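Local atomic coordinates of kinesin-like protein Nod (Drosophila melanogaster, PDB entry 3DC4), a protein that binds microtubules, hydrolyses ATP through its kinesin motor domain, and is required for segregating non-exchange chromosomes during meiosis. Residues V152-I157 and H196-L201; M112-P117 and A222-H227; N238-A243 and T294-S299. All coordinates share one frame; numbering follows the deposited sequence.

All three contacts belong to the catalytic core of the kinesin motor domain and pack against its central sheet. Contacts 1 and 2, with centres about 7 Å apart, lie over the same face; they meet round Phe-156, which touches Met-114, Ala-222 and Val-224. Contact 3 uses the opposite face, its centre about 12 Å from that of contact 2 and about 15 Å from that of contact 1. Between contacts 2 and 3 the neighbouring strands are tied by Thr-225 OG1 to Asn-238 OD1, 2.6 Å. Of the contacting side chains, Met-114 comes nearest the nucleotide, about 7 Å from both ADP and the magnesium ion; Val-240 of contact 3 is about 12 Å from ADP.

Contact 1 (V152-I157 and H196-L201); sequences VYASFI and HHILEL
This is a buried, largely apolar contact of a helix on a sheet: helix 192-204 lies over strand 151-160 of the central sheet, and Ala-154 and Phe-156 meet Ile-198 and Leu-199. The axes of the two short segments run nearly parallel, 13° apart, with a closest approach of 9.1 Å. Two residues apart on the strand, Ala-154 and Phe-156 both direct their CB atoms at the helix, while Ser-155 between them turns away from it.

On the small methyl of Ala-154 rests the longer branch of Ile-198, CD1 lying 4.2 Å from Ala-154 CB. That branch is folded: CG1 sits between the backbone N and the carbonyl carbon, and chi2 at 99° lies off the staggered positions, which probably costs a little strain. Phe-156 reaches further. With CG opposite the backbone N (chi1 -162°), the ring reaches out from the strand to the helix backbone, and its edge atom CD2 comes 3.8 Å from the carbonyl O of Ile-198, near the ring plane. Leu-199 leaves the helix pointing away from the strand, but its CD2 branch is turned to the ring and lies 4.1 Å from Phe-156 CE2, the two side chains crossing at about a right angle.

Leu-187 also packs on Ile-198, and Leu-128 of helix 127-141 on Leu-199. With carbon-to-carbon approaches of 4.1 Å or more, the helix is held to the strand by burial and dispersion; the carbonyl at the ring edge adds, at most, a weak electrostatic attraction to the ring's C-H dipoles.

Contact 2 (M112-P117 and A222-H227); sequences MGMTPP and AIVTIH
No flat group lies between Met-114 and its partners Ala-222 and Val-224; the ring in this strand segment, His-227, is further along. One face of that imidazole carries the methyl CG2 of Thr-225, 3.3 Å above the plane and displaced toward the rim. Both ring nitrogens have partners, ND1 with His-234 NE2 and NE2 with Ser-155 OG, which should hold the ring against flipping.

The contact itself is carried by one methionine. Met-114 runs toward the strand with its chain bent in the same sense at every step (chi1 -64°, chi2 -61°, chi3 -67°), and this coil places the terminal methyl between two strand residues. CE lies 3.5 Å from Ala-222 CB and equally 3.5 Å from Val-224 CG2, close for methyl groups. The sulfur is further back, SD being 3.9 Å from Val-224 CG2, and the methionine and the valine lie alongside each other, pointing opposite ways.

Just before Met-114, helix 108-112 ends in a Schellman motif with Gly-113, at positive phi, as the C-prime residue. That helix begins with Lys-108 and Ser-109 of the P-loop, and the Met-114 side chain lies about 7 Å from the bound ADP. Phe-156 of strand 151-160 and Asp-241 of strand 234-241 also touch Met-114, while Ile-198 of helix 192-204 packs on Val-224.

Contact 3 (N238-A243 and T294-S299); sequences NIVDLA and TVLQAS
Leu-296 lies across Asn-238 with one methyl on the face of the amide, while Ser-299 meets the same amide in its plane. Leu-296 CD2 stands 3.6 Å from Asn-238 CG, almost straight above it, and the leucine and the asparagine run antiparallel alongside each other. The other branch of the leucine goes to the next strand residue on this face, Val-240: CD1 is 4.1 Å from Val-240 CG2, the pair crossing obliquely. Leu-296 thus spans two strand positions, one methyl on each.

Perpendicular to that packing runs the polar link. Asn-238 ND2 donates to Ser-299 OG at 2.7 Å, with an N-H...O angle of 151° and the hydroxyl only 4° out of the amide plane. Chi1 of Asn-238 (-56°) turns CG opposite its own carbonyl carbon and carries the amide out toward the turn after helix 291-295. The nitrogen also bonds Thr-97 OG1, and OD1 takes a bond from Thr-225 OG1. Buried as it is, the amide is gripped at both ends, which fixes its rotation and keeps its face turned to the leucine methyl.

Ser-299 is brought into place by the turn that follows helix 291-295, closed by Ser-299 N to Leu-296 O at 2.9 Å. Thr-97 and Thr-225 belong to the two strands flanking 234-241, so one asparagine ties three adjacent strands to that turn. Beyond Asn-238 the strand runs into Asp-241, which bonds Ser-109 of the P-loop and opens the Asp-Leu-Ala-Gly sequence of kinesin switch II; a central strand leading to this switch is characteristic of the kinesin motor fold and of P-loop NTPases related to it.

Contact 1 (V152-I157 and H196-L201)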
# COMPACT_ATOMS: atom_id res chain seq x y z
N VAL A 152 -4.24 18.46 5.54
CA VAL A 152 -3.53 17.22 5.22
C VAL A 152 -2.41 16.92 6.21
O VAL A 152 -1.70 17.82 6.66
CB VAL A 152 -2.93 17.30 3.80
CG1 VAL A 152 -2.42 15.93 3.37
CG2 VAL A 152 -3.98 17.82 2.84
N TYR A 153 -2.27 15.64 6.55
CA TYR A 153 -1.24 15.22 7.49
C TYR A 153 -0.63 13.90 7.04
O TYR A 153 -1.14 13.26 6.12
CB TYR A 153 -1.83 15.02 8.89
CG TYR A 153 -2.57 16.21 9.45
CD1 TYR A 153 -3.88 16.49 9.06
CD2 TYR A 153 -1.96 17.07 10.36
CE1 TYR A 153 -4.57 17.59 9.56
CE2 TYR A 153 -2.63 18.17 10.87
CZ TYR A 153 -3.93 18.43 10.46
OH TYR A 153 -4.58 19.54 10.96
N ALA A 154 0.45 13.50 7.70
CA ALA A 154 1.11 12.25 7.38
C ALA A 154 1.53 11.58 8.69
O ALA A 154 1.95 12.26 9.62
CB ALA A 154 2.33 12.49 6.50
N SER A 155 1.38 10.26 8.75
CA SER A 155 1.81 9.48 9.89
C SER A 155 2.75 8.43 9.31
O SER A 155 2.63 8.07 8.14
CB SER A 155 0.63 8.84 10.63
OG SER A 155 -0.16 8.00 9.80
N PHE A 156 3.71 7.98 10.11
CA PHE A 156 4.68 6.98 9.67
C PHE A 156 4.80 5.94 10.77
O PHE A 156 5.38 6.19 11.83
CB PHE A 156 6.05 7.63 9.41
CG PHE A 156 6.99 6.80 8.55
CD1 PHE A 156 6.91 5.41 8.52
CD2 PHE A 156 7.98 7.42 7.80
CE1 PHE A 156 7.80 4.65 7.76
CE2 PHE A 156 8.88 6.67 7.03
CZ PHE A 156 8.79 5.28 7.01
N ILE A 157 4.25 4.76 10.51
CA ILE A 157 4.28 3.67 11.46
C ILE A 157 5.10 2.51 10.93
O ILE A 157 5.07 2.20 9.73
CB ILE A 157 2.84 3.18 11.75
CG1 ILE A 157 2.06 4.28 12.48
CG2 ILE A 157 2.86 1.90 12.57
CD1 ILE A 157 0.58 4.01 12.57
N HIS A 196 9.01 15.25 2.48
CA HIS A 196 10.42 14.89 2.55
C HIS A 196 10.88 14.86 4.01
O HIS A 196 11.61 13.96 4.41
CB HIS A 196 11.25 15.89 1.74
CG HIS A 196 12.71 15.55 1.70
ND1 HIS A 196 13.52 15.64 2.81
CD2 HIS A 196 13.49 15.11 0.69
CE1 HIS A 196 14.74 15.26 2.49
NE2 HIS A 196 14.75 14.94 1.21
N HIS A 197 10.43 15.83 4.80
CA HIS A 197 10.80 15.88 6.21
C HIS A 197 10.32 14.65 6.98
O HIS A 197 11.12 14.01 7.67
CB HIS A 197 10.23 17.14 6.86
CG HIS A 197 10.40 17.19 8.35
ND1 HIS A 197 11.64 17.23 8.95
CD2 HIS A 197 9.49 17.21 9.35
CE1 HIS A 197 11.49 17.27 10.27
NE2 HIS A 197 10.19 17.25 10.54
N ILE A 198 9.03 14.32 6.87
CA ILE A 198 8.50 13.18 7.60
C ILE A 198 9.14 11.87 7.16
O ILE A 198 9.35 10.97 7.99
CB ILE A 198 6.94 13.06 7.47
CG1 ILE A 198 6.53 12.54 6.09
CG2 ILE A 198 6.30 14.41 7.74
CD1 ILE A 198 6.21 11.05 6.07
N LEU A 199 9.46 11.74 5.88
CA LEU A 199 10.09 10.52 5.39
C LEU A 199 11.52 10.40 5.90
O LEU A 199 11.97 9.32 6.27
CB LEU A 199 10.08 10.47 3.86
CG LEU A 199 8.72 10.24 3.22
CD1 LEU A 199 8.86 10.22 1.70
CD2 LEU A 199 8.15 8.91 3.72
N GLU A 200 12.22 11.53 5.92
CA GLU A 200 13.60 11.55 6.39
C GLU A 200 13.62 11.29 7.90
O GLU A 200 14.42 10.50 8.39
CB GLU A 200 14.23 12.91 6.09
CG GLU A 200 15.69 13.04 6.49
CD GLU A 200 16.25 14.42 6.20
OE1 GLU A 200 16.33 14.79 5.00
OE2 GLU A 200 16.61 15.14 7.16
N LEU A 201 12.73 11.96 8.62
CA LEU A 201 12.63 11.80 10.06
C LEU A 201 12.29 10.36 10.41
O LEU A 201 12.94 9.74 11.26
CB LEU A 201 11.56 12.73 10.63
CG LEU A 201 11.22 12.58 12.11
CD1 LEU A 201 12.41 12.99 12.97
CD2 LEU A 201 10.01 13.43 12.44

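Contact 2 (M112-P117 and A222-H227)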
# COMPACT_ATOMS: atom_id res chain seq x y z
N MET A 112 6.37 2.45 -4.10
CA MET A 112 5.55 3.21 -3.17
C MET A 112 6.10 4.60 -2.89
O MET A 112 5.38 5.47 -2.39
CB MET A 112 5.39 2.44 -1.87
CG MET A 112 4.79 1.04 -2.04
SD MET A 112 3.38 1.03 -3.18
CE MET A 112 2.01 0.98 -2.02
N GLY A 113 7.37 4.82 -3.22
CA GLY A 113 7.99 6.12 -3.00
C GLY A 113 8.34 6.39 -1.55
O GLY A 113 8.08 7.48 -1.03
N MET A 114 8.96 5.41 -0.91
CA MET A 114 9.34 5.51 0.49
C MET A 114 10.62 6.30 0.75
O MET A 114 10.91 6.66 1.88
CB MET A 114 9.49 4.10 1.07
CG MET A 114 8.20 3.31 1.11
SD MET A 114 6.95 4.11 2.14
CE MET A 114 7.68 3.93 3.76
N THR A 115 11.38 6.56 -0.31
CA THR A 115 12.62 7.31 -0.19
C THR A 115 12.33 8.81 -0.28
O THR A 115 11.49 9.24 -1.07
CB THR A 115 13.61 6.93 -1.32
OG1 THR A 115 13.92 5.53 -1.21
CG2 THR A 115 14.90 7.74 -1.20
N PRO A 116 13.02 9.62 0.54
CA PRO A 116 12.81 11.08 0.52
C PRO A 116 12.89 11.64 -0.90
O PRO A 116 13.91 11.51 -1.57
CB PRO A 116 13.92 11.59 1.43
CG PRO A 116 14.04 10.50 2.44
CD PRO A 116 13.98 9.24 1.59
N PRO A 117 11.80 12.26 -1.37
CA PRO A 117 11.69 12.86 -2.71
C PRO A 117 12.89 13.71 -3.13
O PRO A 117 13.34 13.61 -4.27
CB PRO A 117 10.41 13.69 -2.60
CG PRO A 117 9.58 12.88 -1.66
CD PRO A 117 10.57 12.52 -0.59
N ALA A 222 6.47 -0.91 6.70
CA ALA A 222 6.27 0.53 6.83
C ALA A 222 4.89 0.92 6.34
O ALA A 222 4.40 0.40 5.33
CB ALA A 222 7.33 1.28 6.06
N ILE A 223 4.27 1.84 7.06
CA ILE A 223 2.95 2.33 6.71
C ILE A 223 2.93 3.85 6.81
O ILE A 223 2.89 4.41 7.91
CB ILE A 223 1.89 1.76 7.66
CG1 ILE A 223 1.92 0.22 7.59
CG2 ILE A 223 0.51 2.29 7.29
CD1 ILE A 223 1.24 -0.49 8.75
N VAL A 224 2.99 4.51 5.66
CA VAL A 224 2.94 5.96 5.64
C VAL A 224 1.52 6.30 5.21
O VAL A 224 1.05 5.85 4.16
CB VAL A 224 3.95 6.57 4.65
CG1 VAL A 224 3.79 8.07 4.60
CG2 VAL A 224 5.36 6.21 5.08
N THR A 225 0.83 7.06 6.04
CA THR A 225 -0.54 7.42 5.75
C THR A 225 -0.75 8.90 5.54
O THR A 225 -0.32 9.72 6.36
CB THR A 225 -1.47 6.95 6.88
OG1 THR A 225 -1.45 5.52 6.94
CG2 THR A 225 -2.90 7.42 6.64
N ILE A 226 -1.39 9.22 4.43
CA ILE A 226 -1.73 10.60 4.11
C ILE A 226 -3.14 10.75 4.64
O ILE A 226 -4.06 10.05 4.20
CB ILE A 226 -1.71 10.84 2.59
CG1 ILE A 226 -0.27 10.77 2.08
CG2 ILE A 226 -2.34 12.19 2.26
CD1 ILE A 226 -0.13 11.01 0.57
N HIS A 227 -3.31 11.64 5.61
CA HIS A 227 -4.60 11.89 6.23
C HIS A 227 -5.24 13.16 5.68
O HIS A 227 -4.59 14.21 5.58
CB HIS A 227 -4.44 12.06 7.75
CG HIS A 227 -3.86 10.87 8.44
ND1 HIS A 227 -4.63 9.95 9.12
CD2 HIS A 227 -2.58 10.46 8.58
CE1 HIS A 227 -3.85 9.03 9.65
NE2 HIS A 227 -2.60 9.31 9.34

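Contact 3 (N238-A243 and T294-S299)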
# COMPACT_ATOMS: atom_id res chain seq x y z
N ASN A 238 -3.50 4.99 2.98
CA ASN A 238 -2.44 4.20 3.57
C ASN A 238 -1.53 3.64 2.50
O ASN A 238 -1.96 2.85 1.65
CB ASN A 238 -3.03 3.03 4.35
CG ASN A 238 -4.02 3.47 5.41
OD1 ASN A 238 -3.67 4.21 6.34
ND2 ASN A 238 -5.26 3.04 5.27
N ILE A 239 -0.26 4.03 2.54
CA ILE A 239 0.73 3.54 1.61
C ILE A 239 1.54 2.55 2.41
O ILE A 239 2.33 2.93 3.30
CB ILE A 239 1.63 4.68 1.09
CG1 ILE A 239 0.77 5.72 0.36
CG2 ILE A 239 2.69 4.12 0.14
CD1 ILE A 239 -0.05 5.14 -0.79
N VAL A 240 1.33 1.27 2.12
CA VAL A 240 2.01 0.21 2.85
C VAL A 240 3.14 -0.46 2.07
O VAL A 240 2.96 -0.89 0.93
CB VAL A 240 1.00 -0.86 3.28
CG1 VAL A 240 1.65 -1.83 4.24
CG2 VAL A 240 -0.21 -0.19 3.90
N ASP A 241 4.30 -0.55 2.72
CA ASP A 241 5.48 -1.15 2.12
C ASP A 241 5.89 -2.28 3.08
O ASP A 241 6.55 -2.04 4.09
CB ASP A 241 6.57 -0.08 2.05
CG ASP A 241 7.83 -0.55 1.36
OD1 ASP A 241 8.82 0.21 1.40
OD2 ASP A 241 7.85 -1.65 0.77
N LEU A 242 5.46 -3.50 2.77
CA LEU A 242 5.76 -4.64 3.63
C LEU A 242 7.19 -5.13 3.49
O LEU A 242 7.85 -4.90 2.46
CB LEU A 242 4.78 -5.77 3.35
CG LEU A 242 3.32 -5.40 3.60
CD1 LEU A 242 2.45 -6.62 3.38
CD2 LEU A 242 3.15 -4.88 5.04
N ALA A 243 7.68 -5.81 4.52
CA ALA A 243 9.04 -6.35 4.51
C ALA A 243 9.07 -7.50 3.51
O ALA A 243 8.03 -7.91 3.00
CB ALA A 243 9.42 -6.84 5.90
N THR A 294 -4.74 -4.67 12.40
CA THR A 294 -5.20 -3.92 13.56
C THR A 294 -4.97 -2.43 13.29
O THR A 294 -5.87 -1.61 13.46
CB THR A 294 -4.43 -4.35 14.83
OG1 THR A 294 -4.75 -5.71 15.14
CG2 THR A 294 -4.81 -3.48 16.02
N VAL A 295 -3.76 -2.09 12.85
CA VAL A 295 -3.43 -0.70 12.54
C VAL A 295 -4.31 -0.16 11.41
O VAL A 295 -4.73 0.99 11.43
CB VAL A 295 -1.96 -0.56 12.13
CG1 VAL A 295 -1.67 0.87 11.68
CG2 VAL A 295 -1.06 -0.94 13.30
N LEU A 296 -4.61 -1.01 10.43
CA LEU A 296 -5.43 -0.58 9.31
C LEU A 296 -6.91 -0.92 9.51
O LEU A 296 -7.69 -0.87 8.56
CB LEU A 296 -4.92 -1.24 8.01
CG LEU A 296 -3.45 -0.96 7.64
CD1 LEU A 296 -3.08 -1.76 6.40
CD2 LEU A 296 -3.25 0.54 7.40
N GLN A 297 -7.30 -1.24 10.73
CA GLN A 297 -8.69 -1.59 11.03
C GLN A 297 -9.70 -0.56 10.55
O GLN A 297 -10.73 -0.91 9.97
CB GLN A 297 -8.87 -1.80 12.53
CG GLN A 297 -10.20 -2.44 12.88
CD GLN A 297 -10.35 -2.63 14.37
OE1 GLN A 297 -9.39 -2.99 15.05
NE2 GLN A 297 -11.55 -2.40 14.88
N ALA A 298 -9.42 0.72 10.80
CA ALA A 298 -10.32 1.79 10.40
C ALA A 298 -10.39 1.93 8.88
O ALA A 298 -11.34 2.50 8.35
CB ALA A 298 -9.87 3.11 11.02
N SER A 299 -9.38 1.43 8.18
CA SER A 299 -9.37 1.53 6.73
C SER A 299 -9.91 0.27 6.05
O SER A 299 -10.23 0.29 4.87
CB SER A 299 -7.95 1.84 6.23
OG SER A 299 -7.55 3.12 6.69